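Local coordinates for protein UDP-glucose 4-epimerase (Brucella ovis, PDB 4WOK) that probably interconverts UDP-glucose and UDP-galactose by inverting the sugar at C4, with a bound NAD as cofactor, at residues R203-A208 with P328-E333. The protein carries 2 engineered substitutions. Residues are numbered along the deposited sequence; the frame is centred on the assembly and turned at random.
Sequences RAMMAA and PHFGLE. Engineered in segment 328-333: His329 (natural residue Tyr). With PO4 (phosphate ion), chain D.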
ATOM      1  N   ARG A 203      -3.608 -13.725  -6.815  1.00 28.21           N
ATOM      2  CA  ARG A 203      -3.222 -15.104  -7.075  1.00 28.73           C
ATOM      3  C   ARG A 203      -4.451 -16.016  -7.091  1.00 30.94           C
ATOM      4  O   ARG A 203      -4.600 -16.871  -7.970  1.00 31.23           O
ATOM      5  CB  ARG A 203      -2.203 -15.578  -6.036  1.00 30.61           C
ATOM      6  CG  ARG A 203      -0.798 -14.995  -6.248  1.00 35.34           C
ATOM      7  CD  ARG A 203       0.195 -15.496  -5.203  1.00 40.54           C
ATOM      8  NE  ARG A 203       0.248 -16.959  -5.142  1.00 47.90           N
ATOM      9  CZ  ARG A 203      -0.056 -17.676  -4.059  1.00 53.86           C
ATOM     10  NH1 ARG A 203      -0.429 -17.063  -2.939  1.00 48.32           N
ATOM     11  NH2 ARG A 203       0.019 -19.005  -4.092  1.00 51.50           N
ATOM     12  N   ALA A 204      -5.354 -15.819  -6.137  1.00 33.02           N
ATOM     13  CA  ALA A 204      -6.549 -16.663  -6.082  1.00 34.57           C
ATOM     14  C   ALA A 204      -7.383 -16.491  -7.356  1.00 38.91           C
ATOM     15  O   ALA A 204      -7.924 -17.458  -7.896  1.00 36.24           O
ATOM     16  CB  ALA A 204      -7.376 -16.345  -4.844  1.00 32.80           C
ATOM     17  N   MET A 205      -7.465 -15.259  -7.850  1.00 32.66           N
ATOM     18  CA  MET A 205      -8.238 -14.978  -9.059  1.00 33.61           C
ATOM     19  C   MET A 205      -7.573 -15.548 -10.303  1.00 31.17           C
ATOM     20  O   MET A 205      -8.239 -16.123 -11.176  1.00 33.43           O
ATOM     21  CB  MET A 205      -8.448 -13.469  -9.228  1.00 33.17           C
ATOM     22  CG  MET A 205      -9.432 -12.913  -8.238  1.00 32.53           C
ATOM     23  SD  MET A 205      -9.639 -11.130  -8.346  1.00 35.19           S
ATOM     24  CE  MET A 205     -11.001 -10.945  -7.192  1.00 33.99           C
ATOM     25  N   MET A 206      -6.263 -15.377 -10.389  1.00 30.18           N
ATOM     26  CA  MET A 206      -5.504 -15.943 -11.490  1.00 29.90           C
ATOM     27  C   MET A 206      -5.699 -17.454 -11.539  1.00 36.42           C
ATOM     28  O   MET A 206      -5.856 -18.025 -12.614  1.00 34.20           O
ATOM     29  CB  MET A 206      -4.023 -15.600 -11.356  1.00 28.78           C
ATOM     30  CG  MET A 206      -3.714 -14.112 -11.602  1.00 27.69           C
ATOM     31  SD  MET A 206      -2.052 -13.673 -11.050  1.00 36.06           S
ATOM     32  CE  MET A 206      -1.062 -14.569 -12.245  1.00 33.78           C
ATOM     33  N   ALA A 207      -5.705 -18.085 -10.370  1.00 31.62           N
ATOM     34  CA  ALA A 207      -5.878 -19.538 -10.292  1.00 32.82           C
ATOM     35  C   ALA A 207      -7.289 -19.928 -10.756  1.00 33.95           C
ATOM     36  O   ALA A 207      -7.457 -20.849 -11.544  1.00 34.67           O
ATOM     37  CB  ALA A 207      -5.617 -20.026  -8.885  1.00 33.30           C
ATOM     38  N   ALA A 208      -8.299 -19.203 -10.284  1.00 34.15           N
ATOM     39  CA  ALA A 208      -9.677 -19.453 -10.718  1.00 35.93           C
ATOM     40  C   ALA A 208      -9.801 -19.249 -12.228  1.00 36.85           C
ATOM     41  O   ALA A 208     -10.553 -19.942 -12.899  1.00 35.88           O
ATOM     42  CB  ALA A 208     -10.645 -18.549  -9.972  1.00 35.37           C
ATOM     43  N   PRO A 328     -12.201  -8.522 -13.061  1.00 37.97           N
ATOM     44  CA  PRO A 328     -12.016  -8.348 -14.512  1.00 32.95           C
ATOM     45  C   PRO A 328     -10.573  -8.176 -14.958  1.00 37.46           C
ATOM     46  O   PRO A 328     -10.273  -8.355 -16.141  1.00 39.42           O
ATOM     47  CB  PRO A 328     -12.812  -7.069 -14.810  1.00 36.48           C
ATOM     48  CG  PRO A 328     -13.837  -7.016 -13.735  1.00 42.54           C
ATOM     49  CD  PRO A 328     -13.127  -7.512 -12.517  1.00 41.06           C
ATOM     50  N   HIS A 329      -9.684  -7.835 -14.031  1.00 34.50           N
ATOM     51  CA  HIS A 329      -8.294  -7.651 -14.388  1.00 30.97           C
ATOM     52  C   HIS A 329      -7.503  -8.951 -14.385  1.00 36.53           C
ATOM     53  O   HIS A 329      -6.357  -8.977 -14.817  1.00 35.09           O
ATOM     54  CB  HIS A 329      -7.647  -6.642 -13.443  1.00 30.63           C
ATOM     55  CG  HIS A 329      -8.196  -5.258 -13.594  1.00 30.62           C
ATOM     56  ND1 HIS A 329      -7.808  -4.416 -14.609  1.00 31.45           N
ATOM     57  CD2 HIS A 329      -9.126  -4.589 -12.873  1.00 31.11           C
ATOM     58  CE1 HIS A 329      -8.465  -3.268 -14.495  1.00 30.70           C
ATOM     59  NE2 HIS A 329      -9.266  -3.349 -13.453  1.00 30.89           N
ATOM     60  N   PHE A 330      -8.109 -10.035 -13.916  1.00 35.69           N
ATOM     61  CA  PHE A 330      -7.379 -11.293 -13.847  1.00 35.79           C
ATOM     62  C   PHE A 330      -8.092 -12.405 -14.602  1.00 37.54           C
ATOM     63  O   PHE A 330      -8.041 -13.550 -14.203  1.00 39.54           O
ATOM     64  CB  PHE A 330      -7.157 -11.699 -12.390  1.00 34.71           C
ATOM     65  CG  PHE A 330      -6.331 -10.709 -11.618  1.00 37.18           C
ATOM     66  CD1 PHE A 330      -4.958 -10.622 -11.823  1.00 34.43           C
ATOM     67  CD2 PHE A 330      -6.925  -9.864 -10.704  1.00 31.57           C
ATOM     68  CE1 PHE A 330      -4.188  -9.695 -11.127  1.00 32.19           C
ATOM     69  CE2 PHE A 330      -6.164  -8.931  -9.997  1.00 33.62           C
ATOM     70  CZ  PHE A 330      -4.796  -8.849 -10.210  1.00 35.20           C
ATOM     71  N   GLY A 331      -8.752 -12.048 -15.694  1.00 36.53           N
ATOM     72  CA  GLY A 331      -9.353 -13.026 -16.577  1.00 37.34           C
ATOM     73  C   GLY A 331     -10.677 -13.580 -16.099  1.00 41.92           C
ATOM     74  O   GLY A 331     -11.086 -14.647 -16.544  1.00 44.83           O
ATOM     75  N   LEU A 332     -11.351 -12.867 -15.201  1.00 36.22           N
ATOM     76  CA  LEU A 332     -12.642 -13.326 -14.695  1.00 43.82           C
ATOM     77  C   LEU A 332     -13.756 -12.372 -15.111  1.00 46.55           C
ATOM     78  O   LEU A 332     -13.499 -11.239 -15.517  1.00 47.38           O
ATOM     79  CB  LEU A 332     -12.604 -13.474 -13.169  1.00 34.91           C
ATOM     80  CG  LEU A 332     -11.604 -14.521 -12.662  1.00 38.91           C
ATOM     81  CD1 LEU A 332     -11.488 -14.502 -11.149  1.00 35.45           C
ATOM     82  CD2 LEU A 332     -12.019 -15.920 -13.144  1.00 35.46           C
ATOM     83  N   GLU A 333     -14.991 -12.847 -15.029  1.00 45.09           N
ATOM     84  CA  GLU A 333     -16.156 -12.030 -15.351  1.00 47.19           C
ATOM     85  C   GLU A 333     -17.106 -12.006 -14.161  1.00 46.15           C
ATOM     86  O   GLU A 333     -17.375 -13.036 -13.550  1.00 50.77           O
ATOM     87  CB  GLU A 333     -16.874 -12.565 -16.597  1.00 47.20           C
TER
HETATM   88  P   PO4 D 402      -5.979  -6.148 -17.981  1.00 87.06           P
HETATM   89  O1  PO4 D 402      -7.126  -5.478 -18.702  1.00 87.69           O
HETATM   90  O2  PO4 D 402      -6.030  -7.651 -18.202  1.00 84.39           O
HETATM   91  O3  PO4 D 402      -6.085  -5.806 -16.510  1.00 75.13           O
HETATM   92  O4  PO4 D 402      -4.669  -5.622 -18.519  1.00 85.60           O
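Phe330 and Met205 meet across this contact, with Leu332 beside them. Two consecutive methionines of the helix, Met205 and Met206, meet the ring from the same side of its plane, at different rim atoms. Met205 SD lies 3.8 Å from Phe330 CD2. At the other ortho carbon of the ring, Met206 CG lies 3.7 Å from Phe330 CD1. Both sulfurs make Met-aromatic contacts with oblique geometry; Met205 SD is 5.0 Å from the ring centroid and 65° off its normal. Met205 CG stands anti to the carbonyl carbon (chi1 -72°). Met205 CB sits near Phe330 CB and Leu332 CD1. Beyond CG the extended chain takes SD to the ring. His329, an engineered residue (Tyr in the natural sequence), has its CB over one face of the Phe330 ring, toward the rim.

Helix 200-209 here packs against the loop that follows helix 319-326. The loop thus covers a helix of the C-terminal part of this epimerase, away from the NAD-binding Rossmann sheet. Helix 269-280 adds to the apolar cluster, with Ile276 touching Met205 and Ala208. Pro202 also touches Phe330. The Phe330 side chain is about 6 Å from the bound zinc ion, whose ligands include Glu197, and Met206 touches that residue.

Leu332 packs beside Phe330, against Met205 and Ala208. Its CD1 meets Met205 CB at 3.7 Å and also lies against the Met205 carbonyl oxygen. The CD2 branch turns to the backbone of Ala208, 4.1 Å from its C atom. Gly331, between Phe330 and Leu332, has a positive phi of 79°. On the His329 ring, ND1 donates a hydrogen bond of 2.9 Å to O3 of a phosphate ion, probably from the crystallisation liquor; O3 lies at the ring edge, in its plane.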